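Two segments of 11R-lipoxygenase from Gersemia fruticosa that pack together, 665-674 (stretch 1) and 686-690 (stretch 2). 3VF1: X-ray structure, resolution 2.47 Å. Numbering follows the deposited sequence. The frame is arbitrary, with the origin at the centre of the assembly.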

# COMPACT_ATOMS: atom_id res chain seq x y z
N ASN A 665 6.91 10.18 -18.65
CA ASN A 665 6.71 8.77 -18.95
C ASN A 665 5.37 8.29 -18.40
O ASN A 665 4.72 7.43 -19.00
N LEU A 666 4.96 8.84 -17.27
CA LEU A 666 3.67 8.51 -16.67
C LEU A 666 2.54 9.05 -17.53
O LEU A 666 1.53 8.37 -17.74
N ALA A 667 2.71 10.27 -18.03
CA ALA A 667 1.71 10.89 -18.88
C ALA A 667 1.46 10.05 -20.13
O ALA A 667 0.35 10.02 -20.66
N ASN A 668 2.51 9.37 -20.59
CA ASN A 668 2.39 8.52 -21.77
C ASN A 668 1.67 7.21 -21.45
O ASN A 668 0.94 6.68 -22.27
N ILE A 669 1.89 6.70 -20.24
CA ILE A 669 1.20 5.51 -19.78
C ILE A 669 -0.29 5.80 -19.61
O ILE A 669 -1.14 5.01 -20.01
N THR A 670 -0.59 6.95 -19.01
CA THR A 670 -1.97 7.40 -18.87
C THR A 670 -2.67 7.38 -20.22
O THR A 670 -3.81 6.93 -20.33
N LYS A 671 -1.98 7.87 -21.24
CA LYS A 671 -2.54 7.95 -22.59
C LYS A 671 -2.80 6.56 -23.17
O LYS A 671 -3.81 6.34 -23.83
N GLN A 672 -1.88 5.62 -22.93
CA GLN A 672 -2.06 4.25 -23.40
C GLN A 672 -3.29 3.61 -22.76
O GLN A 672 -4.15 3.08 -23.46
N ILE A 673 -3.35 3.66 -21.44
CA ILE A 673 -4.44 3.06 -20.69
C ILE A 673 -5.78 3.63 -21.14
O ILE A 673 -6.76 2.90 -21.26
N THR A 674 -5.81 4.93 -21.39
CA THR A 674 -7.03 5.60 -21.82
C THR A 674 -7.49 5.09 -23.19
O THR A 674 -8.67 4.84 -23.40
N TRP A 686 -7.54 1.36 -12.30
CA TRP A 686 -6.94 1.44 -10.97
C TRP A 686 -5.44 1.70 -10.99
O TRP A 686 -4.84 1.97 -9.96
N LEU A 687 -4.83 1.61 -12.17
CA LEU A 687 -3.40 1.87 -12.30
C LEU A 687 -3.12 3.05 -13.23
O LEU A 687 -2.00 3.23 -13.70
N ILE A 688 -4.14 3.86 -13.49
CA ILE A 688 -3.92 5.15 -14.14
C ILE A 688 -3.12 6.00 -13.17
O ILE A 688 -3.56 6.25 -12.05
N PRO A 689 -1.92 6.45 -13.59
CA PRO A 689 -1.00 7.16 -12.69
C PRO A 689 -1.68 8.26 -11.88
O PRO A 689 -1.39 8.41 -10.69
N GLY A 690 -2.57 9.01 -12.51
CA GLY A 690 -3.29 10.08 -11.83
C GLY A 690 -4.22 9.59 -10.73
O GLY A 690 -4.72 10.39 -9.94

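A helix can hold a neighbouring segment against its side without a single hydrogen bond between them, provided that its inward residues recur at helical spacing and that segment offers a compact apolar group. In 11R-lipoxygenase, Pro-689, which begins a 3-10 segment, is that group, with Leu-666, Ile-669, Thr-670 and Ile-673 all in contact with its ring. Leu-666 points toward stretch 2 in the m, t rotamer; its CB lies 4.1 Å from Pro-689 CB, and its carbonyl O approaches Pro-689 CG at 3.6 Å. Ala-667 turns away. About one turn on from Leu-666, Ile-669, also m, t, adds a lighter touch, its CG2 being 4.2 Å from Pro-689 CG.

Thr-670 points sideways, and its m rotamer folds OG1 back to donate a hydrogen bond to Leu-666 O (3.2 Å). With its proton spent within the helix, the same OG1 rests 3.2 Å from Pro-689 CD, a contact of packing rather than of polar pairing. Ile-673, again m, t and pointing toward stretch 2, spans three residues: its closest approaches are CG2 to CG1 of Ile-688 (itself m, t) at 3.6 Å, CD1 to Leu-687 O at 3.6 Å and CD1 to Pro-689 CD at 4.4 Å. Thr-674 repeats the threonine motif, OG1 donating to Thr-670 O at 2.9 Å, but makes no contact with stretch 2.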

# COMPACT_ATOMS: atom_id res chain seq x y z
CB ASN A 665 7.84 7.93 -18.37
CG ASN A 665 9.14 8.09 -19.14
OD1 ASN A 665 9.14 8.51 -20.30
ND2 ASN A 665 10.25 7.76 -18.50
CB LEU A 666 3.57 9.09 -15.26
CG LEU A 666 4.52 8.48 -14.22
CD1 LEU A 666 4.33 9.16 -12.87
CD2 LEU A 666 4.32 6.98 -14.11
CB ALA A 667 2.14 12.30 -19.26
CB ASN A 668 3.78 8.23 -22.36
CG ASN A 668 4.44 9.47 -22.92
OD1 ASN A 668 3.77 10.44 -23.28
ND2 ASN A 668 5.77 9.45 -23.00
CB ILE A 669 1.77 5.00 -18.45
CG1 ILE A 669 3.16 4.39 -18.68
CG2 ILE A 669 0.85 3.96 -17.82
CD1 ILE A 669 3.86 3.95 -17.42
CB THR A 670 -2.03 8.84 -18.32
OG1 THR A 670 -1.57 8.85 -16.96
CG2 THR A 670 -3.45 9.38 -18.37
CB LYS A 671 -1.60 8.75 -23.49
CG LYS A 671 -2.04 8.85 -24.93
CD LYS A 671 -1.28 9.96 -25.66
CE LYS A 671 -1.50 9.91 -27.16
NZ LYS A 671 -0.78 8.77 -27.80
CB GLN A 672 -0.83 3.40 -23.07
CG GLN A 672 0.40 3.72 -23.90
CD GLN A 672 1.52 2.71 -23.69
OE1 GLN A 672 1.29 1.50 -23.75
NE2 GLN A 672 2.73 3.20 -23.43
CB ILE A 673 -4.28 3.31 -19.18
CG1 ILE A 673 -3.07 2.54 -18.65
CG2 ILE A 673 -5.54 2.88 -18.43
CD1 ILE A 673 -2.71 2.86 -17.21
CB THR A 674 -6.84 7.12 -21.89
OG1 THR A 674 -6.66 7.64 -20.56
CG2 THR A 674 -8.05 7.79 -22.52
CB TRP A 686 -7.26 0.17 -10.18
CG TRP A 686 -8.71 -0.18 -10.25
CD1 TRP A 686 -9.26 -1.27 -10.85
CD2 TRP A 686 -9.79 0.59 -9.72
NE1 TRP A 686 -10.63 -1.23 -10.71
CE2 TRP A 686 -10.98 -0.10 -10.02
CE3 TRP A 686 -9.87 1.79 -9.01
CZ2 TRP A 686 -12.23 0.37 -9.65
CZ3 TRP A 686 -11.12 2.26 -8.63
CH2 TRP A 686 -12.28 1.54 -8.95
CB LEU A 687 -2.67 0.62 -12.79
CG LEU A 687 -2.47 -0.47 -11.73
CD1 LEU A 687 -1.76 -1.67 -12.32
CD2 LEU A 687 -1.70 0.08 -10.53
CB ILE A 688 -5.25 5.84 -14.47
CG1 ILE A 688 -5.98 5.08 -15.57
CG2 ILE A 688 -5.00 7.28 -14.90
CD1 ILE A 688 -7.38 5.60 -15.86
CB PRO A 689 0.03 7.77 -13.65
CG PRO A 689 0.04 6.83 -14.81
CD PRO A 689 -1.38 6.34 -14.95